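PDB 5A0L: fibronectin-binding protein from Streptococcus pyogenes, which acts as a surface adhesin whose internal thioester mediates covalent binding to the host. Local coordinates for residues G113-I118 / I124-N129; Y17-Y22 / K43-Y48; K145-E150 / E166-L171. One frame throughout, in Å; residues are numbered along the deposited sequence.

Contact 1: residues G113-I118 / I124-N129; sequences GFMNGI and ILVTQN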
loop_
_atom_site.group_PDB
_atom_site.type_symbol
_atom_site.label_atom_id
_atom_site.label_comp_id
_atom_site.label_asym_id
_atom_site.label_seq_id
_atom_site.Cartn_x
_atom_site.Cartn_y
_atom_site.Cartn_z
ATOM N N GLY A 113 -14.162 -7.237 6.122
ATOM C CA GLY A 113 -14.344 -6.515 7.366
ATOM C C GLY A 113 -13.164 -6.424 8.266
ATOM O O GLY A 113 -13.266 -5.930 9.400
ATOM N N PHE A 114 -11.977 -6.843 7.768
ATOM C CA PHE A 114 -10.814 -6.783 8.657
ATOM C C PHE A 114 -10.526 -5.384 9.190
ATOM O O PHE A 114 -9.978 -5.232 10.282
ATOM C CB PHE A 114 -9.527 -7.245 7.995
ATOM C CG PHE A 114 -9.501 -8.687 7.551
ATOM C CD1 PHE A 114 -10.517 -9.594 7.819
ATOM C CD2 PHE A 114 -8.415 -9.110 6.782
ATOM C CE1 PHE A 114 -10.425 -10.906 7.364
ATOM C CE2 PHE A 114 -8.324 -10.399 6.323
ATOM C CZ PHE A 114 -9.347 -11.300 6.595
ATOM N N MET A 115 -10.833 -4.381 8.347
ATOM C CA MET A 115 -10.607 -2.952 8.631
ATOM C C MET A 115 -11.704 -2.295 9.467
ATOM O O MET A 115 -11.573 -1.125 9.817
ATOM C CB MET A 115 -10.484 -2.112 7.338
ATOM C CG MET A 115 -9.342 -2.432 6.369
ATOM S SD MET A 115 -7.656 -2.261 6.999
ATOM C CE MET A 115 -7.491 -3.963 7.527
ATOM N N ASN A 116 -12.799 -3.012 9.761
ATOM C CA ASN A 116 -13.964 -2.371 10.390
ATOM C C ASN A 116 -13.567 -1.640 11.659
ATOM O O ASN A 116 -12.914 -2.189 12.536
ATOM C CB ASN A 116 -14.993 -3.404 10.795
ATOM C CG ASN A 116 -15.744 -4.007 9.628
ATOM O OD1 ASN A 116 -15.675 -3.555 8.473
ATOM N ND2 ASN A 116 -16.534 -5.052 9.940
ATOM N N GLY A 117 -13.973 -0.373 11.742
ATOM C CA GLY A 117 -13.733 0.430 12.934
ATOM C C GLY A 117 -12.373 1.070 13.043
ATOM O O GLY A 117 -12.116 1.804 13.982
ATOM N N ILE A 118 -11.467 0.735 12.128
ATOM C CA ILE A 118 -10.125 1.321 12.127
ATOM C C ILE A 118 -10.176 2.640 11.358
ATOM O O ILE A 118 -10.650 2.684 10.243
ATOM C CB ILE A 118 -9.083 0.339 11.519
ATOM C CG1 ILE A 118 -9.083 -0.976 12.284
ATOM C CG2 ILE A 118 -7.719 0.991 11.554
ATOM C CD1 ILE A 118 -8.135 -2.029 11.745
ATOM N N ILE A 124 -4.738 2.447 6.578
ATOM C CA ILE A 124 -3.657 2.553 5.576
ATOM C C ILE A 124 -2.360 2.022 6.197
ATOM O O ILE A 124 -1.635 1.255 5.557
ATOM C CB ILE A 124 -3.527 4.020 5.125
ATOM C CG1 ILE A 124 -4.730 4.430 4.278
ATOM C CG2 ILE A 124 -2.236 4.240 4.340
ATOM C CD1 ILE A 124 -4.857 5.915 4.044
ATOM N N LEU A 125 -2.062 2.409 7.418
ATOM C CA LEU A 125 -0.828 1.986 8.066
ATOM C C LEU A 125 -0.764 0.467 8.219
ATOM O O LEU A 125 0.297 -0.151 7.972
ATOM C CB LEU A 125 -0.657 2.710 9.391
ATOM C CG LEU A 125 0.591 2.440 10.188
ATOM C CD1 LEU A 125 1.853 2.742 9.389
ATOM C CD2 LEU A 125 0.515 3.306 11.469
ATOM N N VAL A 126 -1.862 -0.142 8.643
ATOM C CA VAL A 126 -1.917 -1.609 8.730
ATOM C C VAL A 126 -1.697 -2.252 7.366
ATOM O O VAL A 126 -0.876 -3.179 7.227
ATOM C CB VAL A 126 -3.240 -2.067 9.354
ATOM C CG1 VAL A 126 -3.445 -3.564 9.207
ATOM C CG2 VAL A 126 -3.307 -1.669 10.807
ATOM N N THR A 127 -2.411 -1.787 6.369
ATOM C CA THR A 127 -2.325 -2.379 5.047
ATOM C C THR A 127 -0.917 -2.226 4.490
ATOM O O THR A 127 -0.370 -3.147 3.871
ATOM C CB THR A 127 -3.358 -1.764 4.098
ATOM O OG1 THR A 127 -4.676 -1.853 4.688
ATOM C CG2 THR A 127 -3.397 -2.461 2.782
ATOM N N GLN A 128 -0.327 -1.062 4.723
ATOM C CA GLN A 128 1.038 -0.779 4.266
ATOM C C GLN A 128 2.021 -1.774 4.874
ATOM O O GLN A 128 2.952 -2.244 4.190
ATOM C CB GLN A 128 1.404 0.654 4.669
ATOM C CG GLN A 128 2.823 1.069 4.247
ATOM C CD GLN A 128 2.976 1.118 2.761
ATOM O OE1 GLN A 128 2.606 2.107 2.109
ATOM N NE2 GLN A 128 3.487 0.020 2.179
ATOM N N ASN A 129 1.859 -2.092 6.147
ATOM C CA ASN A 129 2.729 -3.068 6.775
ATOM C C ASN A 129 2.534 -4.468 6.187
ATOM O O ASN A 129 3.524 -5.195 6.004
ATOM C CB ASN A 129 2.535 -3.080 8.289
ATOM C CG ASN A 129 3.381 -2.045 8.979
ATOM O OD1 ASN A 129 4.541 -2.305 9.275
ATOM N ND2 ASN A 129 2.856 -0.856 9.180
#
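Met115 and Thr127 cross at about a right angle. Met115 SD lies 3.8 Å from Thr127 OG1, the closest approach between residues 113-118 and 124-129. CG of Met115 sits beside the backbone N, and the turn at chi2 (-61°) brings SD over. Chi3 (92°) then swings the methyl end alongside Val126, with Met115 CE 4.4 Å from Val126 CG1. Met115 has two modelled conformers, and this account holds for one of them. The touch on Thr127 is packing, because Thr127 OG1 already hydrogen-bonds to Ala123 O and Tyr107 N.

The loop before helix 120-135 is folded over that helix here, within the thioester domain. Two beta turns overlap to shape it. A type I turn runs from Gly113 to Asn116, and a type II turn from Met115 to Ile118. Gly117 takes the positive phi of the second turn. Asn110 ties both turns together, since its OD1 accepts from Met115 N and its ND2 pairs with Asn116 OD1. Ile118 points its CB toward the helix and packs on Ala123 and Leu163.

Inside the helix, Asn129 folds back on the preceding turn. Its ND2 gives a hydrogen bond of 2.9 Å to Leu125 O, with an N-H...O angle of 164°. The donor stands above the carbonyl plane. Asn129 N reaches Leu125 O from the other face, so this oxygen is gripped twice by one residue. Val126 also packs on Met164 of helix 158-172.

Contact 2: residues Y17-Y22 / K43-Y48; sequences YPWYGY and KEYQAY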
loop_
_atom_site.group_PDB
_atom_site.type_symbol
_atom_site.label_atom_id
_atom_site.label_comp_id
_atom_site.label_asym_id
_atom_site.label_seq_id
_atom_site.Cartn_x
_atom_site.Cartn_y
_atom_site.Cartn_z
ATOM N N TYR A 17 6.269 8.936 -18.215
ATOM C CA TYR A 17 6.004 8.864 -16.774
ATOM C C TYR A 17 4.997 9.954 -16.416
ATOM O O TYR A 17 5.350 10.925 -15.751
ATOM C CB TYR A 17 7.286 8.979 -15.926
ATOM C CG TYR A 17 8.285 7.836 -16.115
ATOM C CD1 TYR A 17 8.941 7.604 -17.325
ATOM C CD2 TYR A 17 8.497 6.940 -15.129
ATOM C CE1 TYR A 17 9.812 6.534 -17.473
ATOM C CE2 TYR A 17 9.363 5.879 -15.277
ATOM C CZ TYR A 17 10.006 5.658 -16.437
ATOM O OH TYR A 17 10.851 4.548 -16.516
ATOM N N PRO A 18 3.741 9.806 -16.852
ATOM C CA PRO A 18 2.838 10.963 -16.792
ATOM C C PRO A 18 2.015 11.092 -15.495
ATOM O O PRO A 18 1.375 12.135 -15.306
ATOM C CB PRO A 18 1.919 10.716 -17.988
ATOM C CG PRO A 18 1.781 9.208 -18.001
ATOM C CD PRO A 18 3.178 8.720 -17.666
ATOM N N TRP A 19 1.988 10.050 -14.655
ATOM C CA TRP A 19 1.169 10.079 -13.437
ATOM C C TRP A 19 1.887 10.826 -12.338
ATOM O O TRP A 19 3.076 10.608 -12.105
ATOM C CB TRP A 19 0.879 8.629 -12.980
ATOM C CG TRP A 19 -0.085 7.917 -13.872
ATOM C CD1 TRP A 19 0.185 7.319 -15.065
ATOM C CD2 TRP A 19 -1.505 7.761 -13.672
ATOM N NE1 TRP A 19 -0.971 6.813 -15.632
ATOM C CE2 TRP A 19 -2.016 7.067 -14.783
ATOM C CE3 TRP A 19 -2.392 8.115 -12.634
ATOM C CZ2 TRP A 19 -3.372 6.751 -14.898
ATOM C CZ3 TRP A 19 -3.703 7.778 -12.759
ATOM C CH2 TRP A 19 -4.186 7.146 -13.885
ATOM N N TYR A 20 1.162 11.701 -11.642
ATOM C CA TYR A 20 1.665 12.386 -10.458
ATOM C C TYR A 20 1.338 11.532 -9.223
ATOM O O TYR A 20 0.181 11.149 -9.041
ATOM C CB TYR A 20 0.997 13.755 -10.367
ATOM C CG TYR A 20 1.390 14.650 -9.212
ATOM C CD1 TYR A 20 2.667 14.731 -8.728
ATOM C CD2 TYR A 20 0.427 15.422 -8.588
ATOM C CE1 TYR A 20 2.998 15.554 -7.668
ATOM C CE2 TYR A 20 0.718 16.246 -7.536
ATOM C CZ TYR A 20 1.990 16.317 -7.039
ATOM O OH TYR A 20 2.307 17.140 -5.984
ATOM N N GLY A 21 2.359 11.233 -8.415
ATOM C CA GLY A 21 2.210 10.535 -7.179
ATOM C C GLY A 21 2.590 11.430 -6.034
ATOM O O GLY A 21 3.637 12.091 -6.097
ATOM N N TYR A 22 1.810 11.416 -4.962
ATOM C CA TYR A 22 1.957 12.408 -3.925
ATOM C C TYR A 22 1.420 11.914 -2.598
ATOM O O TYR A 22 0.543 11.028 -2.541
ATOM C CB TYR A 22 1.219 13.738 -4.281
ATOM C CG TYR A 22 -0.180 13.548 -4.828
ATOM C CD1 TYR A 22 -0.392 13.257 -6.166
ATOM C CD2 TYR A 22 -1.317 13.692 -4.005
ATOM C CE1 TYR A 22 -1.665 13.109 -6.702
ATOM C CE2 TYR A 22 -2.593 13.564 -4.550
ATOM C CZ TYR A 22 -2.758 13.277 -5.890
ATOM O OH TYR A 22 -4.007 13.125 -6.477
ATOM N N LYS A 43 -9.445 12.319 -11.547
ATOM C CA LYS A 43 -9.729 11.728 -10.272
ATOM C C LYS A 43 -8.512 10.933 -9.789
ATOM O O LYS A 43 -7.721 10.370 -10.600
ATOM C CB LYS A 43 -10.950 10.843 -10.328
ATOM C CG LYS A 43 -10.696 9.387 -10.680
ATOM C CD LYS A 43 -11.580 8.465 -9.856
ATOM N N GLU A 44 -8.347 10.929 -8.479
ATOM C CA GLU A 44 -7.187 10.331 -7.842
ATOM C C GLU A 44 -7.501 8.948 -7.318
ATOM O O GLU A 44 -8.667 8.622 -7.028
ATOM C CB GLU A 44 -6.609 11.227 -6.733
ATOM C CG GLU A 44 -7.400 11.251 -5.461
ATOM C CD GLU A 44 -6.927 12.246 -4.399
ATOM O OE1 GLU A 44 -6.004 13.056 -4.641
ATOM O OE2 GLU A 44 -7.555 12.277 -3.316
ATOM N N TYR A 45 -6.439 8.160 -7.174
ATOM C CA TYR A 45 -6.515 6.796 -6.745
ATOM C C TYR A 45 -5.626 6.557 -5.551
ATOM O O TYR A 45 -4.488 7.055 -5.507
ATOM C CB TYR A 45 -6.091 5.882 -7.878
ATOM C CG TYR A 45 -6.994 5.912 -9.071
ATOM C CD1 TYR A 45 -6.859 6.875 -10.045
ATOM C CD2 TYR A 45 -8.006 4.965 -9.209
ATOM C CE1 TYR A 45 -7.721 6.919 -11.148
ATOM C CE2 TYR A 45 -8.861 4.981 -10.301
ATOM C CZ TYR A 45 -8.723 5.952 -11.270
ATOM O OH TYR A 45 -9.579 5.948 -12.355
ATOM N N GLN A 46 -6.068 5.731 -4.616
ATOM C CA GLN A 46 -5.277 5.374 -3.446
ATOM C C GLN A 46 -4.080 4.479 -3.858
ATOM O O GLN A 46 -4.241 3.542 -4.671
ATOM C CB GLN A 46 -6.138 4.564 -2.472
ATOM C CG GLN A 46 -5.491 4.226 -1.152
ATOM C CD GLN A 46 -5.308 5.451 -0.306
ATOM O OE1 GLN A 46 -6.282 6.150 -0.037
ATOM N NE2 GLN A 46 -4.093 5.721 0.136
ATOM N N ALA A 47 -2.929 4.713 -3.224
ATOM C CA ALA A 47 -1.737 3.926 -3.438
ATOM C C ALA A 47 -1.028 3.625 -2.129
ATOM O O ALA A 47 -1.325 4.212 -1.076
ATOM C CB ALA A 47 -0.810 4.613 -4.412
ATOM N N TYR A 48 -0.069 2.689 -2.240
ATOM C CA TYR A 48 0.805 2.256 -1.173
ATOM C C TYR A 48 2.261 2.265 -1.637
ATOM O O TYR A 48 2.536 2.095 -2.835
ATOM C CB TYR A 48 0.452 0.825 -0.740
ATOM C CG TYR A 48 -0.869 0.772 0.002
ATOM C CD1 TYR A 48 -0.914 1.145 1.323
ATOM C CD2 TYR A 48 -2.044 0.393 -0.591
ATOM C CE1 TYR A 48 -2.104 1.135 2.039
ATOM C CE2 TYR A 48 -3.258 0.369 0.111
ATOM C CZ TYR A 48 -3.263 0.767 1.438
ATOM O OH TYR A 48 -4.417 0.763 2.192
#
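Tyr22 reaches Glu44 with its hydroxyl, and the path there starts at CB. Chi1 is 45°, so CG stands between the backbone N and the carbonyl carbon. From there the ring extends until its hydroxyl meets Glu44. One side of the ring, at CD1, lies over a face of the Tyr20 ring, 3.3 Å above its plane and offset toward the rim. The other side, at CE2, passes 3.4 Å from Glu44 OE1. CZ is 3.5 Å from the same oxygen, which lies at the ring edge, in its plane. At the tip, Tyr22 OH donates to Glu44 OE1 at 2.7 Å and also sits 3.2 Å from Glu44 CB. The ring and carboxylate planes are 42° apart.

The two strands are not neighbours. In the antiparallel barrel, strand 35-39 runs between 19-23 and 45-49, and it is backbone-bonded to both. Tyr22 pairs there with Lys36, and Tyr45 with Val37. The side chains thus meet across an intervening strand, and both Tyr22 and Glu44 touch the Lys36 side chain. A second, apolar contact brings Trp19 CZ3 within 4.3 Å of Tyr45 CD1. Trp19 also meets Phe193 edge-to-face.

Glu44 OE1 accepts the hydrogen bond from Tyr22 with its anti lone pair, the one turned away from OE2. A phenol donating to a carboxylate is consistent with a charged glutamate and a neutral tyrosine, and the bond ties the end of Tyr22 to Glu44.

Contact 3: residues K145-E150 / E166-L171; sequences KMWERE and EALKKL
Met146 and Trp147 both close on one methyl of Leu168. The turn that presents them begins at Lys145, whose O accepts from Glu148 N at 3.2 Å. This closes a type II beta turn from Lys145 to Glu148.

Met146 comes next. Its CB points toward helix 158-172. The chain runs straight through chi2 (177°) and carries SD to Leu168 CD2, and the bend at chi3 (74°) folds CE beside the same methyl. Met146 SD is 3.7 Å and Met146 CE 3.8 Å from Leu168 CD2, and the two side chains cross at about a right angle. The backbone is held too, because Met146 O accepts from Arg165 NE.

Trp147 has a positive phi (65°), as the third residue of a type II turn does, a position most often held by glycine. It is also at the N-cap position of helix 148-152. Its ring reaches Leu168 with the far corner of the six-membered ring: CH2 is 4.1 Å from Leu168 CD2. Met146 CB lies over one face of the indole, 3.7 Å above its plane and toward the rim. Glu150 OE1 is at the ring edge, in the plane.

Glu148 starts the helix and forms salt bridges with Arg152 and Arg165. Arg165 thus grips both Met146 and Glu148. On helix 158-172, Lys169 NZ bridges to Glu166 OE2 at 3.1 Å and hydrogen-bonds Asn144 OD1.

The contact joins the link between helices 120-135 and 148-152 to helix 158-172. Trp147 packs on Leu125 of the first of these helices and on Val161 and Met164 of the last. Met146 touches Asn129, and Leu168 rests on Ala130, so helix 120-135 completes the cluster.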
loop_
_atom_site.group_PDB
_atom_site.type_symbol
_atom_site.label_atom_id
_atom_site.label_comp_id
_atom_site.label_asym_id
_atom_site.label_seq_id
_atom_site.Cartn_x
_atom_site.Cartn_y
_atom_site.Cartn_z
ATOM N N LYS A 145 3.004 -6.520 20.043
ATOM C CA LYS A 145 3.614 -5.331 20.633
ATOM C C LYS A 145 3.669 -4.144 19.681
ATOM O O LYS A 145 4.141 -3.090 20.054
ATOM C CB LYS A 145 5.024 -5.658 21.150
ATOM C CG LYS A 145 5.050 -6.560 22.374
ATOM C CD LYS A 145 6.444 -7.029 22.709
ATOM C CE LYS A 145 6.485 -7.662 24.096
ATOM N NZ LYS A 145 5.509 -8.791 24.244
ATOM N N MET A 146 3.186 -4.294 18.455
ATOM C CA MET A 146 3.290 -3.187 17.500
ATOM C C MET A 146 2.454 -2.011 17.960
ATOM O O MET A 146 1.330 -2.173 18.445
ATOM C CB MET A 146 2.911 -3.631 16.096
ATOM C CG MET A 146 3.998 -4.492 15.471
ATOM S SD MET A 146 3.547 -5.096 13.833
ATOM C CE MET A 146 3.729 -3.628 12.877
ATOM N N TRP A 147 3.034 -0.827 17.777
ATOM C CA TRP A 147 2.401 0.456 18.140
ATOM C C TRP A 147 2.177 0.624 19.656
ATOM O O TRP A 147 1.438 1.525 20.086
ATOM C CB TRP A 147 1.097 0.684 17.340
ATOM C CG TRP A 147 1.308 0.569 15.883
ATOM C CD1 TRP A 147 2.045 1.393 15.104
ATOM C CD2 TRP A 147 0.798 -0.459 15.014
ATOM N NE1 TRP A 147 2.033 0.941 13.803
ATOM C CE2 TRP A 147 1.276 -0.199 13.724
ATOM C CE3 TRP A 147 -0.012 -1.571 15.217
ATOM C CZ2 TRP A 147 0.935 -0.986 12.634
ATOM C CZ3 TRP A 147 -0.341 -2.363 14.133
ATOM C CH2 TRP A 147 0.136 -2.076 12.862
ATOM N N GLU A 148 2.813 -0.204 20.473
ATOM C CA GLU A 148 2.693 -0.036 21.905
ATOM C C GLU A 148 3.250 1.327 22.357
ATOM O O GLU A 148 2.769 1.905 23.334
ATOM C CB GLU A 148 3.370 -1.181 22.646
ATOM C CG GLU A 148 3.087 -1.211 24.141
ATOM C CD GLU A 148 1.641 -1.476 24.553
ATOM O OE1 GLU A 148 0.795 -1.848 23.733
ATOM O OE2 GLU A 148 1.387 -1.328 25.763
ATOM N N ARG A 149 4.311 1.821 21.697
ATOM C CA ARG A 149 4.831 3.130 22.057
ATOM C C ARG A 149 3.741 4.199 21.903
ATOM O O ARG A 149 3.535 5.046 22.796
ATOM C CB ARG A 149 6.057 3.480 21.234
ATOM C CG ARG A 149 6.722 4.774 21.683
ATOM C CD ARG A 149 8.004 5.058 20.895
ATOM N NE ARG A 149 9.072 4.107 21.217
ATOM C CZ ARG A 149 10.254 4.071 20.603
ATOM N NH1 ARG A 149 10.524 4.939 19.637
ATOM N NH2 ARG A 149 11.155 3.161 20.939
ATOM N N GLU A 150 3.021 4.150 20.784
ATOM C CA GLU A 150 1.882 5.037 20.568
ATOM C C GLU A 150 0.784 4.918 21.631
ATOM O O GLU A 150 0.231 5.913 22.039
ATOM C CB GLU A 150 1.296 4.812 19.181
ATOM C CG GLU A 150 2.137 5.371 18.040
ATOM C CD GLU A 150 3.349 4.562 17.619
ATOM O OE1 GLU A 150 3.593 3.415 18.071
ATOM O OE2 GLU A 150 4.076 5.108 16.771
ATOM N N GLU A 166 -4.950 -7.101 15.248
ATOM C CA GLU A 166 -5.698 -8.250 14.791
ATOM C C GLU A 166 -5.873 -8.257 13.285
ATOM O O GLU A 166 -5.809 -9.311 12.630
ATOM C CB GLU A 166 -7.046 -8.342 15.551
ATOM C CG GLU A 166 -6.869 -8.635 17.040
ATOM C CD GLU A 166 -5.967 -9.849 17.308
ATOM O OE1 GLU A 166 -6.326 -10.950 16.840
ATOM O OE2 GLU A 166 -4.884 -9.712 17.977
ATOM N N ALA A 167 -6.105 -7.083 12.705
ATOM C CA ALA A 167 -6.246 -6.967 11.262
ATOM C C ALA A 167 -4.949 -7.383 10.561
ATOM O O ALA A 167 -4.979 -8.095 9.557
ATOM C CB ALA A 167 -6.665 -5.575 10.852
ATOM N N LEU A 168 -3.830 -6.883 11.074
ATOM C CA LEU A 168 -2.543 -7.196 10.445
ATOM C C LEU A 168 -2.286 -8.722 10.426
ATOM O O LEU A 168 -1.859 -9.277 9.405
ATOM C CB LEU A 168 -1.433 -6.431 11.148
ATOM C CG LEU A 168 -0.044 -6.627 10.547
ATOM C CD1 LEU A 168 -0.004 -6.312 9.069
ATOM C CD2 LEU A 168 0.954 -5.758 11.314
ATOM N N LYS A 169 -2.581 -9.391 11.530
ATOM C CA LYS A 169 -2.402 -10.831 11.593
ATOM C C LYS A 169 -3.230 -11.541 10.513
ATOM O O LYS A 169 -2.751 -12.468 9.859
ATOM C CB LYS A 169 -2.816 -11.363 12.956
ATOM C CG LYS A 169 -1.912 -10.962 14.086
ATOM C CD LYS A 169 -2.457 -11.519 15.403
ATOM C CE LYS A 169 -1.676 -10.992 16.564
ATOM N NZ LYS A 169 -2.314 -11.392 17.848
ATOM N N LYS A 170 -4.472 -11.096 10.315
ATOM C CA LYS A 170 -5.323 -11.719 9.309
ATOM C C LYS A 170 -4.776 -11.492 7.904
ATOM O O LYS A 170 -4.839 -12.365 7.034
ATOM C CB LYS A 170 -6.771 -11.231 9.434
ATOM C CG LYS A 170 -7.449 -11.651 10.747
ATOM C CD LYS A 170 -8.853 -11.070 10.918
ATOM C CE LYS A 170 -9.406 -11.228 12.339
ATOM N NZ LYS A 170 -10.672 -10.442 12.380
ATOM N N LEU A 171 -4.263 -10.290 7.654
ATOM C CA LEU A 171 -3.764 -9.928 6.343
ATOM C C LEU A 171 -2.544 -10.732 5.924
ATOM O O LEU A 171 -2.373 -10.953 4.724
ATOM C CB LEU A 171 -3.473 -8.435 6.228
ATOM C CG LEU A 171 -4.666 -7.483 6.239
ATOM C CD1 LEU A 171 -4.180 -6.041 6.338
ATOM C CD2 LEU A 171 -5.526 -7.655 4.994
#

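How the contacts relate
Contacts 1 and 3 lie side by side in the helical part of the domain, with centres 10 Å apart. Phe114 joins them: its O is 3.4 Å from Ala167 CB. Contact 2 belongs to the barrel, about 20 Å from contact 1 by centres. The two still touch through Tyr48, whose OH lies 3.3 Å from Thr127 CB. The side chains of Tyr22 in contact 2 and Leu168 in contact 3 are about 12 Å and about 13 Å from a bound zinc ion, so neither is a ligand. Gln128 of contact 1 gives a hydrogen bond to Cys49 O. Cys49, the only cysteine in the chain, is probably the thioester residue, where helix 120-135 meets strand 45-49.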